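Local structure of Lic11098 (Leptospira interrogans serogroup Icterohaemorrhagiae serovar copenhageni, 4U08) at residues A[134-148]-A[156-170]. The protein is of unknown function but, as a leucine-rich repeat protein of a pathogen, is a suspected virulence factor that may bind other molecules. Numbering follows the deposited sequence.
Sequences LQRLQTLYLGHNQFN and QLQNLESLGLDHNQL. With ZN (zinc ion), chain G; CA (calcium ion), chain H.
Leu140 and Leu163 lie side by side on the buried face of two neighbouring parallel strands, 139-141 and 162-164, successive rungs of a leucine-rich repeat solenoid. The strand axes run 4.7 Å apart and only 5° from parallel, joined by a ladder of backbone bonds such as Gly164 N to Leu140 O. Packing is dense on this inner side: CD2 of Leu140 touches Leu163 CD1 at 3.9 Å, and Leu157 crosses Leu140 at about a right angle. With CG anti to the backbone N in both leucines, the two branched ends point the same way.

Asn168 continues the ladder past the strands, as in the asparagine ladder of this family. Its ND2 bonds Leu142 O across the contact at 3.0 Å and Leu165 O within its own turn, both acceptors lying near the amide plane, while OD1 accepts from Phe147 N. Asn145 ND2, which also bonds Leu119 O of the preceding coil, approaches Leu142 O from the opposite carbonyl face, so two amides grip that oxygen.

The other face is more open to solvent: Thr139 and Ser162 are partly exposed, and a water bridges Thr139 OG1 (2.7 Å) and Ser162 OG (2.9 Å). At the Gln138 end, Glu161 OE2 binds calcium together with Glu184. Beyond the strands, the imidazoles of His144 and His167 form an offset stack, centroids 4.1 Å apart and planes 12° apart; His121 stacks on His144 in turn. His167 ND1 donates to the anti lone pair of Asp166 OD2; this bond and the zinc bond at NE2 together hold the ring's rotation. His190 and a water also bind the zinc, which lies 2.1 Å from His167 NE2.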
ATOM      1  N   LEU A 134     -10.393  15.203  16.789  1.00 38.82           N
ATOM      2  CA  LEU A 134     -10.598  13.739  16.787  1.00 38.28           C
ATOM      3  C   LEU A 134      -9.332  13.042  17.311  1.00 40.38           C
ATOM      4  O   LEU A 134      -8.595  12.392  16.564  1.00 37.67           O
ATOM      5  CB  LEU A 134     -10.994  13.255  15.388  1.00 38.11           C
ATOM      6  CG  LEU A 134     -12.272  13.856  14.796  1.00 43.33           C
ATOM      7  CD1 LEU A 134     -12.468  13.411  13.366  1.00 43.51           C
ATOM      8  CD2 LEU A 134     -13.509  13.507  15.637  1.00 47.12           C
ATOM      9  N   GLN A 135      -9.077  13.203  18.616  1.00 36.55           N
ATOM     10  CA  GLN A 135      -7.853  12.704  19.233  1.00 36.51           C
ATOM     11  C   GLN A 135      -7.875  11.211  19.554  1.00 38.57           C
ATOM     12  O   GLN A 135      -6.844  10.670  19.940  1.00 39.31           O
ATOM     13  CB  GLN A 135      -7.462  13.543  20.440  1.00 37.89           C
ATOM     14  CG  GLN A 135      -7.008  14.963  20.034  1.00 41.34           C
ATOM     15  CD  GLN A 135      -5.784  14.954  19.165  1.00 52.79           C
ATOM     16  OE1 GLN A 135      -4.804  14.249  19.432  1.00 45.54           O
ATOM     17  NE2 GLN A 135      -5.847  15.671  18.051  1.00 35.50           N
ATOM     18  N   ARG A 136      -8.999  10.549  19.329  1.00 36.65           N
ATOM     19  CA  ARG A 136      -9.114   9.090  19.472  1.00 37.12           C
ATOM     20  C   ARG A 136      -9.079   8.409  18.091  1.00 39.48           C
ATOM     21  O   ARG A 136      -8.991   7.185  18.016  1.00 39.21           O
ATOM     22  CB  ARG A 136     -10.370   8.691  20.277  1.00 38.35           C
ATOM     23  CG  ARG A 136     -10.164   8.881  21.783  1.00 47.99           C
ATOM     24  CD  ARG A 136     -11.290   8.284  22.599  1.00 66.61           C
ATOM     25  NE  ARG A 136     -10.873   8.009  23.975  1.00 82.63           N
ATOM     26  CZ  ARG A 136     -11.592   7.315  24.852  1.00108.47           C
ATOM     27  NH1 ARG A 136     -12.778   6.820  24.506  1.00101.25           N
ATOM     28  NH2 ARG A 136     -11.134   7.107  26.080  1.00101.00           N
ATOM     29  N   LEU A 137      -9.115   9.207  16.990  1.00 33.96           N
ATOM     30  CA  LEU A 137      -9.122   8.671  15.622  1.00 31.37           C
ATOM     31  C   LEU A 137      -7.859   7.880  15.331  1.00 34.54           C
ATOM     32  O   LEU A 137      -6.744   8.384  15.507  1.00 32.94           O
ATOM     33  CB  LEU A 137      -9.346   9.769  14.563  1.00 30.75           C
ATOM     34  CG  LEU A 137      -9.916   9.296  13.217  1.00 34.68           C
ATOM     35  CD1 LEU A 137     -11.397   8.884  13.354  1.00 33.77           C
ATOM     36  CD2 LEU A 137      -9.804  10.369  12.175  1.00 36.89           C
ATOM     37  N   GLN A 138      -8.052   6.620  14.922  1.00 32.58           N
ATOM     38  CA  GLN A 138      -6.961   5.702  14.605  1.00 32.12           C
ATOM     39  C   GLN A 138      -6.871   5.450  13.110  1.00 33.69           C
ATOM     40  O   GLN A 138      -5.779   5.223  12.594  1.00 32.95           O
ATOM     41  CB  GLN A 138      -7.174   4.362  15.353  1.00 33.28           C
ATOM     42  CG  GLN A 138      -6.799   4.449  16.823  1.00 43.88           C
ATOM     43  CD  GLN A 138      -7.000   3.172  17.614  1.00 60.75           C
ATOM     44  OE1 GLN A 138      -7.102   3.201  18.846  1.00 59.03           O
ATOM     45  NE2 GLN A 138      -7.042   2.029  16.944  1.00 45.59           N
ATOM     46  N   THR A 139      -8.006   5.484  12.423  1.00 30.58           N
ATOM     47  CA  THR A 139      -8.090   5.188  10.996  1.00 31.42           C
ATOM     48  C   THR A 139      -8.926   6.235  10.265  1.00 34.58           C
ATOM     49  O   THR A 139     -10.082   6.506  10.629  1.00 33.30           O
ATOM     50  CB  THR A 139      -8.619   3.747  10.776  1.00 42.48           C
ATOM     51  OG1 THR A 139      -7.925   2.835  11.642  1.00 43.80           O
ATOM     52  CG2 THR A 139      -8.477   3.287   9.369  1.00 45.45           C
ATOM     53  N   LEU A 140      -8.347   6.773   9.191  1.00 29.52           N
ATOM     54  CA  LEU A 140      -8.988   7.804   8.371  1.00 28.86           C
ATOM     55  C   LEU A 140      -8.806   7.505   6.895  1.00 32.19           C
ATOM     56  O   LEU A 140      -7.686   7.548   6.405  1.00 31.70           O
ATOM     57  CB  LEU A 140      -8.383   9.174   8.728  1.00 28.29           C
ATOM     58  CG  LEU A 140      -8.907  10.401   7.956  1.00 32.87           C
ATOM     59  CD1 LEU A 140     -10.440  10.525   8.052  1.00 32.23           C
ATOM     60  CD2 LEU A 140      -8.238  11.652   8.479  1.00 33.40           C
ATOM     61  N   TYR A 141      -9.892   7.195   6.194  1.00 30.80           N
ATOM     62  CA  TYR A 141      -9.847   6.892   4.767  1.00 32.12           C
ATOM     63  C   TYR A 141     -10.467   8.023   3.972  1.00 35.31           C
ATOM     64  O   TYR A 141     -11.655   8.310   4.137  1.00 37.62           O
ATOM     65  CB  TYR A 141     -10.591   5.571   4.472  1.00 35.35           C
ATOM     66  CG  TYR A 141      -9.968   4.375   5.157  1.00 40.68           C
ATOM     67  CD1 TYR A 141      -8.643   4.016   4.913  1.00 43.15           C
ATOM     68  CD2 TYR A 141     -10.710   3.579   6.022  1.00 42.46           C
ATOM     69  CE1 TYR A 141      -8.070   2.906   5.528  1.00 46.33           C
ATOM     70  CE2 TYR A 141     -10.158   2.442   6.613  1.00 43.44           C
ATOM     71  CZ  TYR A 141      -8.835   2.112   6.363  1.00 54.01           C
ATOM     72  OH  TYR A 141      -8.264   1.010   6.947  1.00 59.88           O
ATOM     73  N   LEU A 142      -9.672   8.659   3.123  1.00 30.25           N
ATOM     74  CA  LEU A 142     -10.098   9.796   2.279  1.00 31.00           C
ATOM     75  C   LEU A 142      -9.816   9.542   0.803  1.00 35.10           C
ATOM     76  O   LEU A 142      -9.879  10.463  -0.016  1.00 34.76           O
ATOM     77  CB  LEU A 142      -9.403  11.098   2.738  1.00 30.57           C
ATOM     78  CG  LEU A 142      -9.718  11.576   4.144  1.00 35.34           C
ATOM     79  CD1 LEU A 142      -8.627  12.518   4.650  1.00 36.07           C
ATOM     80  CD2 LEU A 142     -11.102  12.195   4.214  1.00 36.31           C
ATOM     81  N   GLY A 143      -9.495   8.294   0.473  1.00 32.41           N
ATOM     82  CA  GLY A 143      -9.202   7.912  -0.899  1.00 32.48           C
ATOM     83  C   GLY A 143     -10.356   8.165  -1.864  1.00 36.44           C
ATOM     84  O   GLY A 143     -11.512   8.196  -1.439  1.00 36.09           O
ATOM     85  N   HIS A 144     -10.062   8.358  -3.152  1.00 34.29           N
ATOM     86  CA  HIS A 144     -11.092   8.555  -4.194  1.00 37.53           C
ATOM     87  C   HIS A 144     -12.020   9.734  -3.897  1.00 41.69           C
ATOM     88  O   HIS A 144     -13.237   9.589  -3.846  1.00 41.85           O
ATOM     89  CB  HIS A 144     -11.895   7.257  -4.480  1.00 39.71           C
ATOM     90  CG  HIS A 144     -11.057   6.143  -5.029  1.00 44.13           C
ATOM     91  ND1 HIS A 144     -10.392   5.287  -4.173  1.00 47.03           N
ATOM     92  CD2 HIS A 144     -10.781   5.784  -6.304  1.00 46.88           C
ATOM     93  CE1 HIS A 144      -9.727   4.447  -4.943  1.00 46.65           C
ATOM     94  NE2 HIS A 144      -9.918   4.710  -6.228  1.00 46.88           N
ATOM     95  N   ASN A 145     -11.429  10.896  -3.644  1.00 37.79           N
ATOM     96  CA  ASN A 145     -12.160  12.140  -3.416  1.00 36.35           C
ATOM     97  C   ASN A 145     -11.604  13.176  -4.383  1.00 39.88           C
ATOM     98  O   ASN A 145     -11.047  12.802  -5.432  1.00 38.24           O
ATOM     99  CB  ASN A 145     -12.076  12.564  -1.940  1.00 36.84           C
ATOM    100  CG  ASN A 145     -13.154  11.954  -1.114  1.00 45.60           C
ATOM    101  OD1 ASN A 145     -14.310  12.323  -1.246  1.00 37.20           O
ATOM    102  ND2 ASN A 145     -12.821  10.971  -0.281  1.00 40.91           N
ATOM    103  N   GLN A 146     -11.719  14.469  -4.046  1.00 36.78           N
ATOM    104  CA  GLN A 146     -11.251  15.538  -4.920  1.00 37.80           C
ATOM    105  C   GLN A 146     -10.298  16.497  -4.196  1.00 39.63           C
ATOM    106  O   GLN A 146     -10.328  17.707  -4.448  1.00 37.51           O
ATOM    107  CB  GLN A 146     -12.453  16.302  -5.528  1.00 40.44           C
ATOM    108  CG  GLN A 146     -13.222  15.498  -6.572  1.00 64.99           C
ATOM    109  CD  GLN A 146     -14.697  15.822  -6.607  1.00100.16           C
ATOM    110  OE1 GLN A 146     -15.246  16.524  -5.744  1.00 99.72           O
ATOM    111  NE2 GLN A 146     -15.384  15.294  -7.608  1.00 96.31           N
ATOM    112  N   PHE A 147      -9.432  15.959  -3.323  1.00 34.56           N
ATOM    113  CA  PHE A 147      -8.441  16.764  -2.620  1.00 32.18           C
ATOM    114  C   PHE A 147      -7.261  17.117  -3.524  1.00 38.21           C
ATOM    115  O   PHE A 147      -6.519  16.228  -3.963  1.00 37.01           O
ATOM    116  CB  PHE A 147      -7.943  16.048  -1.349  1.00 31.12           C
ATOM    117  CG  PHE A 147      -8.956  15.909  -0.244  1.00 30.57           C
ATOM    118  CD1 PHE A 147      -9.193  16.957   0.650  1.00 32.38           C
ATOM    119  CD2 PHE A 147      -9.657  14.721  -0.073  1.00 31.10           C
ATOM    120  CE1 PHE A 147     -10.116  16.812   1.697  1.00 33.43           C
ATOM    121  CE2 PHE A 147     -10.591  14.581   0.957  1.00 33.75           C
ATOM    122  CZ  PHE A 147     -10.821  15.630   1.836  1.00 32.54           C
ATOM    123  N   ASN A 148      -7.055  18.432  -3.748  1.00 36.42           N
ATOM    124  CA  ASN A 148      -5.934  18.968  -4.524  1.00 36.89           C
ATOM    125  C   ASN A 148      -4.812  19.214  -3.559  1.00 38.70           C
ATOM    126  O   ASN A 148      -3.646  19.258  -3.945  1.00 37.49           O
ATOM    127  CB  ASN A 148      -6.332  20.294  -5.194  1.00 42.57           C
ATOM    128  CG  ASN A 148      -7.427  20.123  -6.208  1.00 76.89           C
ATOM    129  OD1 ASN A 148      -7.367  19.277  -7.101  1.00 65.95           O
ATOM    130  ND2 ASN A 148      -8.470  20.914  -6.081  1.00 76.97           N
ATOM    131  N   GLN A 156      -2.261  16.940  13.154  1.00 33.97           N
ATOM    132  CA  GLN A 156      -2.591  17.069  14.589  1.00 34.18           C
ATOM    133  C   GLN A 156      -3.179  15.786  15.190  1.00 37.22           C
ATOM    134  O   GLN A 156      -3.308  15.700  16.411  1.00 38.59           O
ATOM    135  CB  GLN A 156      -3.575  18.253  14.826  1.00 35.85           C
ATOM    136  CG  GLN A 156      -3.025  19.647  14.469  1.00 38.23           C
ATOM    137  CD  GLN A 156      -2.265  20.356  15.586  1.00 66.45           C
ATOM    138  OE1 GLN A 156      -2.238  21.590  15.652  1.00 71.77           O
ATOM    139  NE2 GLN A 156      -1.596  19.627  16.466  1.00 49.33           N
ATOM    140  N   LEU A 157      -3.599  14.824  14.351  1.00 33.05           N
ATOM    141  CA  LEU A 157      -4.229  13.570  14.786  1.00 31.86           C
ATOM    142  C   LEU A 157      -3.172  12.641  15.407  1.00 37.05           C
ATOM    143  O   LEU A 157      -2.655  11.746  14.746  1.00 36.51           O
ATOM    144  CB  LEU A 157      -5.004  12.922  13.639  1.00 31.92           C
ATOM    145  CG  LEU A 157      -6.090  13.797  12.977  1.00 36.05           C
ATOM    146  CD1 LEU A 157      -6.509  13.239  11.641  1.00 36.13           C
ATOM    147  CD2 LEU A 157      -7.289  13.965  13.876  1.00 38.19           C
ATOM    148  N   GLN A 158      -2.843  12.909  16.694  1.00 33.99           N
ATOM    149  CA  GLN A 158      -1.786  12.250  17.473  1.00 34.92           C
ATOM    150  C   GLN A 158      -1.917  10.710  17.550  1.00 36.56           C
ATOM    151  O   GLN A 158      -0.907  10.033  17.561  1.00 37.07           O
ATOM    152  CB  GLN A 158      -1.677  12.875  18.888  1.00 37.00           C
ATOM    153  CG  GLN A 158      -0.223  13.038  19.350  1.00 54.16           C
ATOM    154  CD  GLN A 158      -0.032  13.822  20.638  1.00 71.27           C
ATOM    155  OE1 GLN A 158       0.395  14.980  20.631  1.00 73.94           O
ATOM    156  NE2 GLN A 158      -0.240  13.186  21.783  1.00 48.85           N
ATOM    157  N   ASN A 159      -3.143  10.179  17.550  1.00 33.75           N
ATOM    158  CA  ASN A 159      -3.417   8.747  17.644  1.00 33.74           C
ATOM    159  C   ASN A 159      -3.582   8.033  16.297  1.00 36.26           C
ATOM    160  O   ASN A 159      -3.807   6.830  16.293  1.00 36.38           O
ATOM    161  CB  ASN A 159      -4.675   8.514  18.507  1.00 37.28           C
ATOM    162  CG  ASN A 159      -4.396   8.247  19.954  1.00 62.54           C
ATOM    163  OD1 ASN A 159      -3.322   8.556  20.488  1.00 63.28           O
ATOM    164  ND2 ASN A 159      -5.377   7.665  20.619  1.00 58.47           N
ATOM    165  N   LEU A 160      -3.518   8.764  15.167  1.00 29.74           N
ATOM    166  CA  LEU A 160      -3.732   8.183  13.844  1.00 27.60           C
ATOM    167  C   LEU A 160      -2.688   7.139  13.491  1.00 31.23           C
ATOM    168  O   LEU A 160      -1.486   7.372  13.625  1.00 30.87           O
ATOM    169  CB  LEU A 160      -3.834   9.269  12.756  1.00 26.30           C
ATOM    170  CG  LEU A 160      -4.566   8.892  11.478  1.00 29.43           C
ATOM    171  CD1 LEU A 160      -6.081   8.697  11.731  1.00 30.24           C
ATOM    172  CD2 LEU A 160      -4.334   9.946  10.390  1.00 27.80           C
ATOM    173  N   GLU A 161      -3.172   5.983  13.071  1.00 30.79           N
ATOM    174  CA  GLU A 161      -2.353   4.826  12.695  1.00 30.53           C
ATOM    175  C   GLU A 161      -2.422   4.532  11.210  1.00 32.21           C
ATOM    176  O   GLU A 161      -1.434   4.059  10.666  1.00 32.32           O
ATOM    177  CB  GLU A 161      -2.788   3.591  13.490  1.00 31.08           C
ATOM    178  CG  GLU A 161      -2.267   3.615  14.915  1.00 44.19           C
ATOM    179  CD  GLU A 161      -2.832   2.557  15.840  1.00 72.97           C
ATOM    180  OE1 GLU A 161      -2.743   2.757  17.072  1.00 71.13           O
ATOM    181  OE2 GLU A 161      -3.386   1.548  15.343  1.00 66.64           O
ATOM    182  N   SER A 162      -3.576   4.761  10.558  1.00 27.10           N
ATOM    183  CA  SER A 162      -3.720   4.534   9.124  1.00 27.67           C
ATOM    184  C   SER A 162      -4.389   5.738   8.496  1.00 32.04           C
ATOM    185  O   SER A 162      -5.458   6.163   8.953  1.00 31.49           O
ATOM    186  CB  SER A 162      -4.541   3.287   8.807  1.00 32.10           C
ATOM    187  OG  SER A 162      -4.085   2.132   9.486  1.00 45.39           O
ATOM    188  N   LEU A 163      -3.777   6.246   7.424  1.00 27.21           N
ATOM    189  CA  LEU A 163      -4.273   7.393   6.668  1.00 26.47           C
ATOM    190  C   LEU A 163      -4.296   7.022   5.190  1.00 32.52           C
ATOM    191  O   LEU A 163      -3.247   6.711   4.615  1.00 32.83           O
ATOM    192  CB  LEU A 163      -3.364   8.615   6.916  1.00 25.39           C
ATOM    193  CG  LEU A 163      -3.702   9.893   6.136  1.00 28.36           C
ATOM    194  CD1 LEU A 163      -5.161  10.371   6.428  1.00 26.57           C
ATOM    195  CD2 LEU A 163      -2.705  10.980   6.454  1.00 29.58           C
ATOM    196  N   GLY A 164      -5.487   7.010   4.612  1.00 29.50           N
ATOM    197  CA  GLY A 164      -5.680   6.700   3.203  1.00 30.06           C
ATOM    198  C   GLY A 164      -5.985   7.962   2.420  1.00 35.01           C
ATOM    199  O   GLY A 164      -7.003   8.604   2.662  1.00 35.40           O
ATOM    200  N   LEU A 165      -5.110   8.332   1.497  1.00 30.44           N
ATOM    201  CA  LEU A 165      -5.271   9.526   0.660  1.00 30.27           C
ATOM    202  C   LEU A 165      -5.068   9.201  -0.811  1.00 34.88           C
ATOM    203  O   LEU A 165      -4.810  10.086  -1.615  1.00 34.46           O
ATOM    204  CB  LEU A 165      -4.289  10.615   1.113  1.00 30.55           C
ATOM    205  CG  LEU A 165      -4.710  11.405   2.354  1.00 35.39           C
ATOM    206  CD1 LEU A 165      -3.525  12.138   2.915  1.00 35.59           C
ATOM    207  CD2 LEU A 165      -5.829  12.383   2.006  1.00 36.52           C
ATOM    208  N   ASP A 166      -5.207   7.914  -1.162  1.00 33.61           N
ATOM    209  CA  ASP A 166      -5.003   7.432  -2.522  1.00 33.50           C
ATOM    210  C   ASP A 166      -6.068   7.985  -3.484  1.00 36.91           C
ATOM    211  O   ASP A 166      -7.208   8.231  -3.073  1.00 35.62           O
ATOM    212  CB  ASP A 166      -5.048   5.890  -2.528  1.00 35.32           C
ATOM    213  CG  ASP A 166      -6.386   5.356  -2.036  1.00 49.39           C
ATOM    214  OD1 ASP A 166      -6.597   5.329  -0.789  1.00 50.75           O
ATOM    215  OD2 ASP A 166      -7.249   5.046  -2.891  1.00 56.50           O
ATOM    216  N   HIS A 167      -5.714   8.094  -4.774  1.00 35.13           N
ATOM    217  CA  HIS A 167      -6.640   8.521  -5.842  1.00 36.12           C
ATOM    218  C   HIS A 167      -7.294   9.873  -5.564  1.00 39.23           C
ATOM    219  O   HIS A 167      -8.505  10.025  -5.641  1.00 38.70           O
ATOM    220  CB  HIS A 167      -7.687   7.429  -6.130  1.00 36.80           C
ATOM    221  CG  HIS A 167      -7.061   6.161  -6.621  1.00 40.51           C
ATOM    222  ND1 HIS A 167      -6.651   5.174  -5.744  1.00 42.33           N
ATOM    223  CD2 HIS A 167      -6.770   5.775  -7.882  1.00 41.87           C
ATOM    224  CE1 HIS A 167      -6.106   4.232  -6.495  1.00 41.81           C
ATOM    225  NE2 HIS A 167      -6.169   4.535  -7.786  1.00 41.90           N
ATOM    226  N   ASN A 168      -6.468  10.844  -5.218  1.00 36.10           N
ATOM    227  CA  ASN A 168      -6.899  12.229  -5.049  1.00 34.67           C
ATOM    228  C   ASN A 168      -6.101  12.998  -6.075  1.00 38.99           C
ATOM    229  O   ASN A 168      -5.609  12.381  -7.037  1.00 39.83           O
ATOM    230  CB  ASN A 168      -6.702  12.712  -3.607  1.00 30.17           C
ATOM    231  CG  ASN A 168      -7.857  12.319  -2.757  1.00 30.11           C
ATOM    232  OD1 ASN A 168      -8.957  12.838  -2.917  1.00 37.27           O
ATOM    233  ND2 ASN A 168      -7.681  11.340  -1.885  1.00 30.67           N
ATOM    234  N   GLN A 169      -5.964  14.306  -5.921  1.00 34.38           N
ATOM    235  CA  GLN A 169      -5.182  15.050  -6.900  1.00 35.80           C
ATOM    236  C   GLN A 169      -4.040  15.809  -6.238  1.00 38.08           C
ATOM    237  O   GLN A 169      -3.640  16.861  -6.728  1.00 38.31           O
ATOM    238  CB  GLN A 169      -6.089  15.941  -7.795  1.00 37.64           C
ATOM    239  CG  GLN A 169      -7.507  16.134  -7.233  1.00 58.78           C
ATOM    240  CD  GLN A 169      -8.555  15.365  -7.987  1.00 73.88           C
ATOM    241  OE1 GLN A 169      -9.283  15.925  -8.819  1.00 71.63           O
ATOM    242  NE2 GLN A 169      -8.686  14.076  -7.685  1.00 59.81           N
ATOM    243  N   LEU A 170      -3.423  15.202  -5.182  1.00 33.26           N
ATOM    244  CA  LEU A 170      -2.314  15.808  -4.444  1.00 32.19           C
ATOM    245  C   LEU A 170      -1.042  15.989  -5.241  1.00 35.60           C
ATOM    246  O   LEU A 170      -0.534  15.030  -5.805  1.00 33.05           O
ATOM    247  CB  LEU A 170      -2.002  15.028  -3.137  1.00 31.38           C
ATOM    248  CG  LEU A 170      -3.160  14.780  -2.189  1.00 34.80           C
ATOM    249  CD1 LEU A 170      -2.715  13.877  -1.027  1.00 35.09           C
ATOM    250  CD2 LEU A 170      -3.713  16.076  -1.640  1.00 35.31           C
TER
HETATM  251 ZN    ZN G 505      -4.948   3.974  -9.360  1.00 53.56          ZN
HETATM  252 CA    CA H 506      -2.262  -0.748  14.894  1.00 62.51          CA
HETATM  253  O   HOH W   1      -6.009  10.843  16.288  1.00 31.20           O
HETATM  254  O   HOH W   2      -5.493   1.618  11.967  1.00 59.40           O
HETATM  255  O   HOH W   3      -8.606   5.522   1.655  1.00 36.17           O
HETATM  256  O   HOH W   4      -9.925   4.105  -1.672  1.00 73.31           O
HETATM  257  O   HOH W   5      -3.114   2.962  -8.653  1.00 47.13           O
HETATM  258  O   HOH W   6      -0.738  -2.634  13.874  1.00 47.38           O